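Long-range contacts in protein gp18 (Listeria monocytogenes EGD-e, PDB 3GS9), which is a structural protein of a prophage tail, a member of the prophage endopeptidase tail family, and probably forms part of the phage tail tip: residues 104-109 against 142-147; 265-270 against 297-302; 35-40 against 89-94; 269-274 against 317-322. One frame throughout, in Å; residues are numbered along the deposited sequence. Where two conformers were deposited one is given.

Interactions 2 and 4 are buried and belong to the same mixed sheet. Both use strand 269-274 and share Ala269 and Thr270, and Gln302 of one lies in backbone bonding distance of Ser321 of the other. Interaction 4 is regular strand pairing. Interaction 2 joins non-neighbouring strands of the sheet past the end of strand 318-321, so it rests on tyrosine side chains and one bond between hydroxyls. Interaction 3 is partly buried and lies in another sheet, near the N-terminus. It adds a tryptophan-histidine stack to a short strand pair. Interaction 1 is a surface contact about 35 Å from interaction 2 between centres. A bulge interrupts its pairing, and a water bridges polar side chains at its rim.

Interaction 1 (104-109 against 142-147); sequences AITGSF and QENFGN
Ile105 and Phe145 face each other as an antiparallel hydrogen-bonded pair and form the tightly packed part of this contact. Ile105 N donates to Phe145 O at 2.9 Å, and Phe145 N donates to Ile105 O at 2.8 Å. The two side chains run alongside each other in one direction. Ile105 CG1 stands between its own backbone N and carbonyl carbon (chi1 58°). This puts it at the edge of the Phe145 ring and 4.2 Å from Phe145 CB. The ring continues inward to Cys114 and His117 of helix 111-118 and to Leu153 and Leu157 of helix 150-161. On the same face Gln142 CB meets the Phe109 ring at its edge, 3.9 Å from CD2. The amide of Gln142 leads away, and its NE2 bonds Asp160 and Tyr161. The pairing is not regular. Asn144 and Phe145 both face Ile105 in a G1 beta bulge, with Asn144 at a positive phi of 56°. Beyond the bulge, Gly107 and Gln142 bond through both backbone N-H groups, and Gly107 C lies over the centre of the Phe109 ring. The opposite face is looser and more exposed. Asn144 N donates to Thr106 OG1 at 2.9 Å, in a fairly straight bond (164°). A water lies 2.7 Å from Thr106 OG1 and donates to Asn144 OD1. Ala104 CB rests 3.7 Å from Asn144 CA.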
# COMPACT_ATOMS: atom_id res chain seq x y z
N ALA A 104 5.63 -29.17 1.61
CA ALA A 104 6.79 -28.39 1.24
C ALA A 104 8.00 -29.32 1.12
O ALA A 104 8.04 -30.39 1.74
CB ALA A 104 7.03 -27.24 2.26
N ILE A 105 8.95 -28.95 0.25
CA ILE A 105 10.16 -29.73 0.03
C ILE A 105 11.40 -28.84 0.11
O ILE A 105 11.36 -27.65 -0.19
CB ILE A 105 10.14 -30.50 -1.29
CG1 ILE A 105 9.96 -29.54 -2.49
CG2 ILE A 105 9.05 -31.55 -1.27
CD1 ILE A 105 10.15 -30.23 -3.80
N THR A 106 12.49 -29.45 0.56
CA THR A 106 13.74 -28.77 0.76
C THR A 106 14.87 -29.54 0.13
O THR A 106 15.03 -30.74 0.38
CB THR A 106 14.00 -28.60 2.25
OG1 THR A 106 13.02 -27.68 2.76
CG2 THR A 106 15.40 -28.11 2.51
N GLY A 107 15.67 -28.86 -0.67
CA GLY A 107 16.78 -29.53 -1.32
C GLY A 107 17.16 -28.86 -2.60
O GLY A 107 16.58 -27.84 -2.98
N SER A 108 18.17 -29.42 -3.26
CA SER A 108 18.63 -28.87 -4.53
C SER A 108 17.83 -29.53 -5.64
O SER A 108 18.04 -30.71 -5.94
CB SER A 108 20.13 -29.08 -4.74
OG SER A 108 20.56 -28.51 -5.97
N PHE A 109 16.91 -28.76 -6.23
CA PHE A 109 15.96 -29.32 -7.20
C PHE A 109 15.96 -28.62 -8.56
O PHE A 109 16.17 -27.40 -8.66
CB PHE A 109 14.51 -29.27 -6.66
CG PHE A 109 14.31 -29.98 -5.34
CD1 PHE A 109 14.68 -31.33 -5.17
CD2 PHE A 109 13.73 -29.32 -4.26
CE1 PHE A 109 14.49 -32.00 -3.95
CE2 PHE A 109 13.54 -29.99 -3.02
CZ PHE A 109 13.88 -31.32 -2.87
N GLN A 142 16.02 -25.09 -2.88
CA GLN A 142 14.73 -24.76 -2.30
C GLN A 142 14.73 -24.99 -0.80
O GLN A 142 15.36 -25.94 -0.30
CB GLN A 142 13.65 -25.61 -2.95
CG GLN A 142 13.57 -25.37 -4.46
CD GLN A 142 12.98 -24.03 -4.86
OE1 GLN A 142 12.30 -23.34 -4.10
NE2 GLN A 142 13.28 -23.63 -6.08
N GLU A 143 14.09 -24.09 -0.08
CA GLU A 143 13.83 -24.30 1.34
C GLU A 143 12.31 -24.16 1.57
O GLU A 143 11.73 -23.08 1.36
CB GLU A 143 14.62 -23.30 2.19
CG GLU A 143 16.15 -23.53 2.13
CD GLU A 143 16.98 -22.58 2.98
OE1 GLU A 143 16.42 -21.71 3.67
OE2 GLU A 143 18.23 -22.72 2.94
N ASN A 144 11.67 -25.27 1.92
CA ASN A 144 10.24 -25.31 2.14
C ASN A 144 9.50 -24.82 0.90
O ASN A 144 8.58 -23.99 1.00
CB ASN A 144 9.91 -24.50 3.41
CG ASN A 144 10.54 -25.11 4.64
OD1 ASN A 144 10.53 -26.32 4.80
ND2 ASN A 144 11.14 -24.28 5.49
N PHE A 145 9.90 -25.31 -0.28
CA PHE A 145 9.13 -24.99 -1.49
C PHE A 145 7.76 -25.69 -1.44
O PHE A 145 7.69 -26.92 -1.42
CB PHE A 145 9.84 -25.38 -2.80
CG PHE A 145 8.95 -25.20 -4.01
CD1 PHE A 145 8.66 -23.94 -4.48
CD2 PHE A 145 8.31 -26.30 -4.59
CE1 PHE A 145 7.83 -23.79 -5.57
CE2 PHE A 145 7.46 -26.16 -5.65
CZ PHE A 145 7.21 -24.88 -6.15
N GLY A 146 6.69 -24.90 -1.44
CA GLY A 146 5.34 -25.42 -1.29
C GLY A 146 4.54 -24.62 -0.31
O GLY A 146 4.84 -23.45 -0.02
N ASN A 147 3.49 -25.24 0.23
CA ASN A 147 2.59 -24.55 1.14
C ASN A 147 2.01 -23.29 0.52
O ASN A 147 2.09 -22.18 1.06
CB ASN A 147 3.30 -24.28 2.48
CG ASN A 147 2.33 -23.89 3.58
OD1 ASN A 147 1.11 -23.93 3.39
ND2 ASN A 147 2.87 -23.50 4.73
O HOH W 1 10.63 -28.77 3.32

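Interaction 2 (265-270 against 297-302); sequences QDYPAT and IDYDVQ
From Tyr267 to Thr270 the chain passes residues 297-301 at 56° in end-to-end direction, with Tyr267 CA still 7.2 Å from Tyr299 CA. Side chains therefore bridge the gap. The two tyrosines run antiparallel, ring against CB. Their planes are 29° apart and their centroids 5.1 Å apart, too offset to stack well. Instead each CB sits over a face of the other ring, displaced toward its rim, in a CH-pi contact. Tyr299 CB is 3.6 Å from the Tyr267 centroid, and Tyr267 CB is 4.1 Å from the Tyr299 centroid. Tyr299 CG, tucked in over its main chain (chi1 49°), lies beneath Tyr267 CB. Ile297 CG2 meets the Tyr267 ring at its edge, 4.0 Å from CD1. At the far end of its ring, Tyr299 OH donates to Thr270 OG1 at 2.7 Å. Thr270 OG1 in turn donates to Pro268 O at 2.9 Å, approaching from above the carbonyl plane. This relay gives both hydroxyls a buried acceptor. Strand 318-321 lies between strands 269-274 and 297-305 in the mixed sheet. Phe290 of strand 287-292 meets the Tyr299 ring, and Phe199 and Ile201 of strand 197-202 touch Thr270.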
# COMPACT_ATOMS: atom_id res chain seq x y z
N GLN A 265 19.36 -3.02 -14.39
CA GLN A 265 18.72 -2.04 -15.26
C GLN A 265 19.81 -1.12 -15.80
O GLN A 265 19.96 -0.01 -15.32
CB GLN A 265 17.68 -1.20 -14.49
CG GLN A 265 16.87 -0.25 -15.38
CD GLN A 265 15.92 -1.04 -16.24
OE1 GLN A 265 15.20 -1.88 -15.73
NE2 GLN A 265 15.96 -0.85 -17.55
N ASP A 266 20.56 -1.61 -16.79
CA ASP A 266 21.72 -0.89 -17.32
C ASP A 266 21.42 -0.01 -18.54
O ASP A 266 22.33 0.59 -19.13
CB ASP A 266 22.90 -1.84 -17.60
CG ASP A 266 22.59 -2.94 -18.65
OD1 ASP A 266 21.42 -3.24 -18.95
OD2 ASP A 266 23.58 -3.53 -19.16
N TYR A 267 20.13 0.12 -18.87
CA TYR A 267 19.67 1.11 -19.88
C TYR A 267 18.52 1.90 -19.28
O TYR A 267 17.82 1.38 -18.39
CB TYR A 267 19.21 0.43 -21.16
CG TYR A 267 20.36 -0.16 -21.94
CD1 TYR A 267 21.06 0.62 -22.85
CD2 TYR A 267 20.76 -1.48 -21.76
CE1 TYR A 267 22.13 0.11 -23.55
CE2 TYR A 267 21.84 -2.00 -22.46
CZ TYR A 267 22.52 -1.20 -23.35
OH TYR A 267 23.57 -1.70 -24.08
N PRO A 268 18.27 3.11 -19.80
CA PRO A 268 17.16 3.92 -19.28
C PRO A 268 15.87 3.12 -19.27
O PRO A 268 15.62 2.36 -20.21
CB PRO A 268 17.07 5.06 -20.28
CG PRO A 268 18.54 5.23 -20.72
CD PRO A 268 19.00 3.82 -20.88
N ALA A 269 15.10 3.21 -18.19
CA ALA A 269 13.84 2.49 -18.09
C ALA A 269 12.90 3.11 -19.13
O ALA A 269 12.54 4.27 -19.03
CB ALA A 269 13.29 2.58 -16.66
N THR A 270 12.49 2.29 -20.10
CA THR A 270 11.79 2.76 -21.31
C THR A 270 10.56 1.91 -21.50
O THR A 270 10.66 0.66 -21.67
CB THR A 270 12.72 2.61 -22.55
OG1 THR A 270 13.91 3.38 -22.32
CG2 THR A 270 12.03 3.07 -23.83
N ILE A 297 21.85 6.01 -28.30
CA ILE A 297 21.97 4.83 -27.45
C ILE A 297 20.91 3.85 -27.95
O ILE A 297 19.74 4.22 -28.07
CB ILE A 297 21.72 5.17 -25.99
CG1 ILE A 297 22.86 6.07 -25.46
CG2 ILE A 297 21.57 3.89 -25.14
CD1 ILE A 297 22.59 6.57 -24.03
N ASP A 298 21.35 2.63 -28.24
CA ASP A 298 20.51 1.58 -28.79
C ASP A 298 20.36 0.46 -27.76
O ASP A 298 21.35 0.00 -27.18
CB ASP A 298 21.16 0.97 -30.05
CG ASP A 298 21.26 1.94 -31.24
OD1 ASP A 298 20.79 3.11 -31.20
OD2 ASP A 298 21.83 1.49 -32.26
N TYR A 299 19.13 -0.03 -27.59
CA TYR A 299 18.86 -1.15 -26.69
C TYR A 299 17.50 -1.78 -27.01
O TYR A 299 16.64 -1.15 -27.60
CB TYR A 299 18.91 -0.71 -25.21
CG TYR A 299 18.10 0.53 -24.90
CD1 TYR A 299 18.67 1.80 -25.02
CD2 TYR A 299 16.80 0.44 -24.44
CE1 TYR A 299 17.93 2.95 -24.73
CE2 TYR A 299 16.06 1.59 -24.14
CZ TYR A 299 16.64 2.85 -24.27
OH TYR A 299 15.89 4.00 -23.98
N ASP A 300 17.32 -3.02 -26.60
CA ASP A 300 16.09 -3.75 -26.85
C ASP A 300 14.99 -3.44 -25.83
O ASP A 300 15.24 -3.25 -24.63
CB ASP A 300 16.37 -5.25 -26.83
CG ASP A 300 17.12 -5.73 -28.06
OD1 ASP A 300 16.96 -5.14 -29.16
OD2 ASP A 300 17.88 -6.71 -27.91
N VAL A 301 13.78 -3.33 -26.35
CA VAL A 301 12.59 -3.33 -25.53
C VAL A 301 11.78 -4.55 -25.97
O VAL A 301 11.97 -5.04 -27.07
CB VAL A 301 11.80 -2.03 -25.66
CG1 VAL A 301 12.58 -0.91 -25.01
CG2 VAL A 301 11.46 -1.74 -27.11
N GLN A 302 10.93 -5.04 -25.08
CA GLN A 302 10.23 -6.31 -25.30
C GLN A 302 8.73 -6.03 -25.26
O GLN A 302 8.27 -5.14 -24.54
CB GLN A 302 10.65 -7.27 -24.19
CG GLN A 302 10.34 -8.69 -24.39
CD GLN A 302 11.04 -9.58 -23.37
OE1 GLN A 302 11.33 -9.14 -22.26
NE2 GLN A 302 11.34 -10.80 -23.75

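Interaction 3 (35-40 against 89-94); sequences EMWSIE and APHIYY
Trp37 and His91 stack where strand 36-40 pairs antiparallel with the end of strand 83-90, in the antiparallel sheet of the N-terminal part. Trp37 CG is anti to the backbone N (chi1 -177°). Trp37 CB lies 4.0 Å from Tyr94 CE2, and CG stays near His91 CB. Further out, Trp37 CE3 comes to 3.4 Å from His91 CG. Trp37 CZ3 lies over the centre of the imidazole, 3.4 Å from His91 NE2. Trp37 CH2, at the tip, is 3.5 Å from the same NE2. The six-membered ring and the imidazole make an offset stack, with centroids 3.8 Å apart and planes only 4° from parallel. Trp37 NE1 bonds Glu29. His91 ND1 accepts a bond from Tyr93 N at 3.0 Å, and His91 NE2 bonds Gln67 OE1. These bonds would limit imidazole rotation, although Tyr93 N comes in tilted from the ring plane, and they are consistent with a proton on NE2. Phe69 meets both stacked rings edge-to-face. Ile39 and Ala89 form a hydrogen-bonded pair. A water sits 2.7 Å from Tyr94 OH. At the stack's base His91 N donates to Trp37 O at 2.8 Å, almost straight at 175°.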
# COMPACT_ATOMS: atom_id res chain seq x y z
N GLU A 35 0.77 -11.16 -15.34
CA GLU A 35 -0.14 -10.39 -14.53
C GLU A 35 -1.56 -10.75 -14.88
O GLU A 35 -2.32 -11.09 -14.00
CB GLU A 35 0.10 -8.89 -14.68
CG GLU A 35 1.42 -8.41 -14.04
CD GLU A 35 1.53 -8.70 -12.55
OE1 GLU A 35 0.52 -8.55 -11.82
OE2 GLU A 35 2.63 -9.08 -12.09
N MSE A 36 -1.92 -10.67 -16.16
CA MSE A 36 -3.30 -10.96 -16.55
C MSE A 36 -3.41 -11.39 -18.00
O MSE A 36 -2.60 -11.03 -18.82
CB MSE A 36 -4.18 -9.74 -16.31
CG MSE A 36 -3.79 -8.50 -17.06
SE MSE A 36 -5.22 -7.16 -16.97
CE MSE A 36 -6.63 -8.09 -17.92
N TRP A 37 -4.43 -12.19 -18.29
CA TRP A 37 -4.80 -12.51 -19.63
C TRP A 37 -6.32 -12.72 -19.58
O TRP A 37 -6.78 -13.62 -18.86
CB TRP A 37 -4.04 -13.74 -20.09
CG TRP A 37 -4.29 -14.13 -21.51
CD1 TRP A 37 -4.93 -13.39 -22.47
CD2 TRP A 37 -3.89 -15.35 -22.14
NE1 TRP A 37 -4.96 -14.08 -23.65
CE2 TRP A 37 -4.38 -15.31 -23.45
CE3 TRP A 37 -3.22 -16.51 -21.68
CZ2 TRP A 37 -4.15 -16.34 -24.36
CZ3 TRP A 37 -3.01 -17.54 -22.59
CH2 TRP A 37 -3.49 -17.46 -23.89
N SER A 38 -7.07 -11.91 -20.32
CA SER A 38 -8.51 -11.93 -20.18
C SER A 38 -9.18 -11.47 -21.46
O SER A 38 -8.54 -10.86 -22.34
CB SER A 38 -8.93 -11.03 -19.02
OG SER A 38 -8.76 -9.65 -19.31
N ILE A 39 -10.47 -11.80 -21.55
CA ILE A 39 -11.34 -11.14 -22.50
C ILE A 39 -12.44 -10.39 -21.72
O ILE A 39 -12.82 -10.79 -20.63
CB ILE A 39 -11.94 -12.15 -23.52
CG1 ILE A 39 -12.77 -13.24 -22.84
CG2 ILE A 39 -10.81 -12.72 -24.40
CD1 ILE A 39 -13.53 -14.13 -23.89
N GLU A 40 -12.91 -9.29 -22.29
CA GLU A 40 -14.07 -8.60 -21.75
C GLU A 40 -14.93 -8.18 -22.91
O GLU A 40 -14.44 -7.83 -23.95
CB GLU A 40 -13.70 -7.38 -20.89
CG GLU A 40 -14.89 -6.41 -20.66
CD GLU A 40 -14.68 -5.41 -19.55
OE1 GLU A 40 -13.61 -4.75 -19.55
OE2 GLU A 40 -15.58 -5.27 -18.69
N ALA A 89 -13.55 -12.21 -18.19
CA ALA A 89 -13.22 -13.64 -18.16
C ALA A 89 -11.71 -13.85 -18.27
O ALA A 89 -11.15 -13.78 -19.38
CB ALA A 89 -13.95 -14.39 -19.31
N PRO A 90 -11.04 -14.05 -17.13
CA PRO A 90 -9.62 -14.48 -17.14
C PRO A 90 -9.39 -15.83 -17.81
O PRO A 90 -10.22 -16.74 -17.73
CB PRO A 90 -9.28 -14.62 -15.65
CG PRO A 90 -10.26 -13.66 -14.99
CD PRO A 90 -11.53 -13.84 -15.76
N HIS A 91 -8.27 -15.92 -18.50
CA HIS A 91 -7.84 -17.16 -19.12
C HIS A 91 -7.86 -18.34 -18.12
O HIS A 91 -7.59 -18.17 -16.95
CB HIS A 91 -6.46 -16.97 -19.71
CG HIS A 91 -6.02 -18.12 -20.55
ND1 HIS A 91 -5.33 -19.18 -20.02
CD2 HIS A 91 -6.23 -18.42 -21.85
CE1 HIS A 91 -5.09 -20.07 -20.98
NE2 HIS A 91 -5.62 -19.62 -22.10
N ILE A 92 -8.19 -19.53 -18.61
CA ILE A 92 -8.27 -20.74 -17.79
C ILE A 92 -7.00 -21.02 -16.95
O ILE A 92 -7.09 -21.59 -15.87
CB ILE A 92 -8.63 -21.98 -18.68
CG1 ILE A 92 -9.09 -23.15 -17.81
CG2 ILE A 92 -7.53 -22.29 -19.67
CD1 ILE A 92 -10.42 -22.92 -17.21
N TYR A 93 -5.85 -20.54 -17.41
CA TYR A 93 -4.60 -20.66 -16.63
C TYR A 93 -4.80 -20.21 -15.20
O TYR A 93 -4.37 -20.88 -14.27
CB TYR A 93 -3.52 -19.83 -17.28
CG TYR A 93 -2.27 -19.68 -16.43
CD1 TYR A 93 -1.50 -20.80 -16.11
CD2 TYR A 93 -1.85 -18.44 -16.02
CE1 TYR A 93 -0.36 -20.68 -15.33
CE2 TYR A 93 -0.69 -18.30 -15.26
CZ TYR A 93 0.05 -19.44 -14.93
OH TYR A 93 1.21 -19.30 -14.20
N TYR A 94 -5.47 -19.07 -15.03
CA TYR A 94 -5.61 -18.43 -13.70
C TYR A 94 -6.45 -19.23 -12.71
O TYR A 94 -6.37 -19.01 -11.49
CB TYR A 94 -6.09 -17.00 -13.83
CG TYR A 94 -5.00 -16.17 -14.42
CD1 TYR A 94 -3.92 -15.82 -13.66
CD2 TYR A 94 -5.00 -15.85 -15.76
CE1 TYR A 94 -2.86 -15.10 -14.19
CE2 TYR A 94 -3.94 -15.12 -16.32
CZ TYR A 94 -2.88 -14.76 -15.52
OH TYR A 94 -1.82 -14.05 -16.00
O HOH W 2 -0.68 -13.12 -18.21

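Interaction 4 (269-274 against 317-322); sequences ATTGSV and EITLSN
Thr271 to Val274 pair with Ile318 to Ser321 as neighbouring antiparallel strands of the mixed sheet, their axes 4.7 Å apart. Gly272 with Leu320 and Val274 with Ile318 are hydrogen-bonded pairs, each joined by two backbone bonds. Past the last bridge, a side chain replaces one backbone partner of Thr270. A chi1 of 72° turns Asn322 CG back over its own backbone, and Asn322 OD1 accepts from Thr270 N at 2.7 Å. Asn322 N donates to Thr270 O at 3.1 Å, so Asn322 grips the backbone N-H and C=O of Thr270. Asn322 ND2 bonds Pro268 O, which holds the amide from its other end. On one face Ser321 OG lies 2.7 Å from Thr271 OG1, which also bonds Gln333. The opposite face is apolar. Val274 CG2 is 3.8 Å from Ile318 CB and 3.8 Å from Leu320 CD1. Val274 and Leu320 cross at about a right angle, and Gly272, which faces Leu320, adds no side chain. Helix 327-334 packs on the polar face, with Leu334 on Thr271, Ser273 and Thr319, and Ile330 on Ser321. Strand 197-202 flanks 269-274 and brings Phe199 to Val274; strand 297-305 flanks 318-321 and brings Ile303 to Ile318 and Leu320.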
# COMPACT_ATOMS: atom_id res chain seq x y z
N ALA A 269 15.10 3.21 -18.19
CA ALA A 269 13.84 2.49 -18.09
C ALA A 269 12.90 3.11 -19.13
O ALA A 269 12.54 4.27 -19.03
CB ALA A 269 13.29 2.58 -16.66
N THR A 270 12.49 2.29 -20.10
CA THR A 270 11.79 2.76 -21.31
C THR A 270 10.56 1.91 -21.50
O THR A 270 10.66 0.66 -21.67
CB THR A 270 12.72 2.61 -22.55
OG1 THR A 270 13.91 3.38 -22.32
CG2 THR A 270 12.03 3.07 -23.83
N THR A 271 9.41 2.57 -21.43
CA THR A 271 8.11 1.91 -21.55
C THR A 271 7.22 2.76 -22.43
O THR A 271 7.07 3.95 -22.19
CB THR A 271 7.42 1.74 -20.18
OG1 THR A 271 8.23 0.90 -19.34
CG2 THR A 271 6.01 1.13 -20.35
N GLY A 272 6.63 2.13 -23.42
CA GLY A 272 5.81 2.84 -24.37
C GLY A 272 4.67 2.04 -24.93
O GLY A 272 4.67 0.80 -24.89
N SER A 273 3.73 2.77 -25.49
CA SER A 273 2.58 2.18 -26.18
C SER A 273 2.74 2.47 -27.66
O SER A 273 2.88 3.62 -28.07
CB SER A 273 1.29 2.80 -25.66
OG SER A 273 1.16 2.63 -24.26
N VAL A 274 2.70 1.41 -28.45
CA VAL A 274 2.93 1.50 -29.87
C VAL A 274 1.87 0.76 -30.68
O VAL A 274 1.20 -0.15 -30.18
CB VAL A 274 4.34 0.96 -30.23
CG1 VAL A 274 5.41 1.60 -29.34
CG2 VAL A 274 4.40 -0.55 -30.11
N GLU A 317 -2.92 -2.63 -29.68
CA GLU A 317 -2.07 -1.72 -28.93
C GLU A 317 -1.07 -2.55 -28.16
O GLU A 317 -1.46 -3.40 -27.36
CB GLU A 317 -2.89 -0.88 -27.95
CG GLU A 317 -2.07 0.11 -27.12
CD GLU A 317 -2.95 0.93 -26.16
OE1 GLU A 317 -4.02 0.43 -25.73
OE2 GLU A 317 -2.55 2.07 -25.83
N ILE A 318 0.21 -2.29 -28.39
CA ILE A 318 1.30 -3.06 -27.83
C ILE A 318 2.04 -2.22 -26.77
O ILE A 318 2.22 -1.02 -26.95
CB ILE A 318 2.26 -3.46 -28.97
CG1 ILE A 318 1.49 -4.28 -30.03
CG2 ILE A 318 3.48 -4.20 -28.45
CD1 ILE A 318 0.84 -5.51 -29.47
N THR A 319 2.44 -2.86 -25.68
CA THR A 319 3.31 -2.22 -24.70
C THR A 319 4.71 -2.80 -24.82
O THR A 319 4.90 -4.02 -24.75
CB THR A 319 2.78 -2.39 -23.26
OG1 THR A 319 1.44 -1.89 -23.19
CG2 THR A 319 3.68 -1.60 -22.28
N LEU A 320 5.70 -1.91 -25.04
CA LEU A 320 7.10 -2.29 -25.17
C LEU A 320 7.82 -1.76 -23.93
O LEU A 320 7.59 -0.62 -23.53
CB LEU A 320 7.74 -1.64 -26.41
CG LEU A 320 7.25 -2.07 -27.79
CD1 LEU A 320 7.97 -1.31 -28.92
CD2 LEU A 320 7.51 -3.55 -27.92
N SER A 321 8.63 -2.59 -23.31
CA SER A 321 9.39 -2.16 -22.15
C SER A 321 10.69 -2.89 -21.99
O SER A 321 10.87 -4.03 -22.45
CB SER A 321 8.56 -2.30 -20.87
OG SER A 321 9.18 -1.64 -19.75
N ASN A 322 11.63 -2.22 -21.31
CA ASN A 322 12.84 -2.87 -20.81
C ASN A 322 12.96 -2.67 -19.30
O ASN A 322 14.05 -2.79 -18.73
CB ASN A 322 14.09 -2.30 -21.50
CG ASN A 322 14.42 -0.91 -21.04
OD1 ASN A 322 13.54 -0.21 -20.49
ND2 ASN A 322 15.70 -0.48 -21.25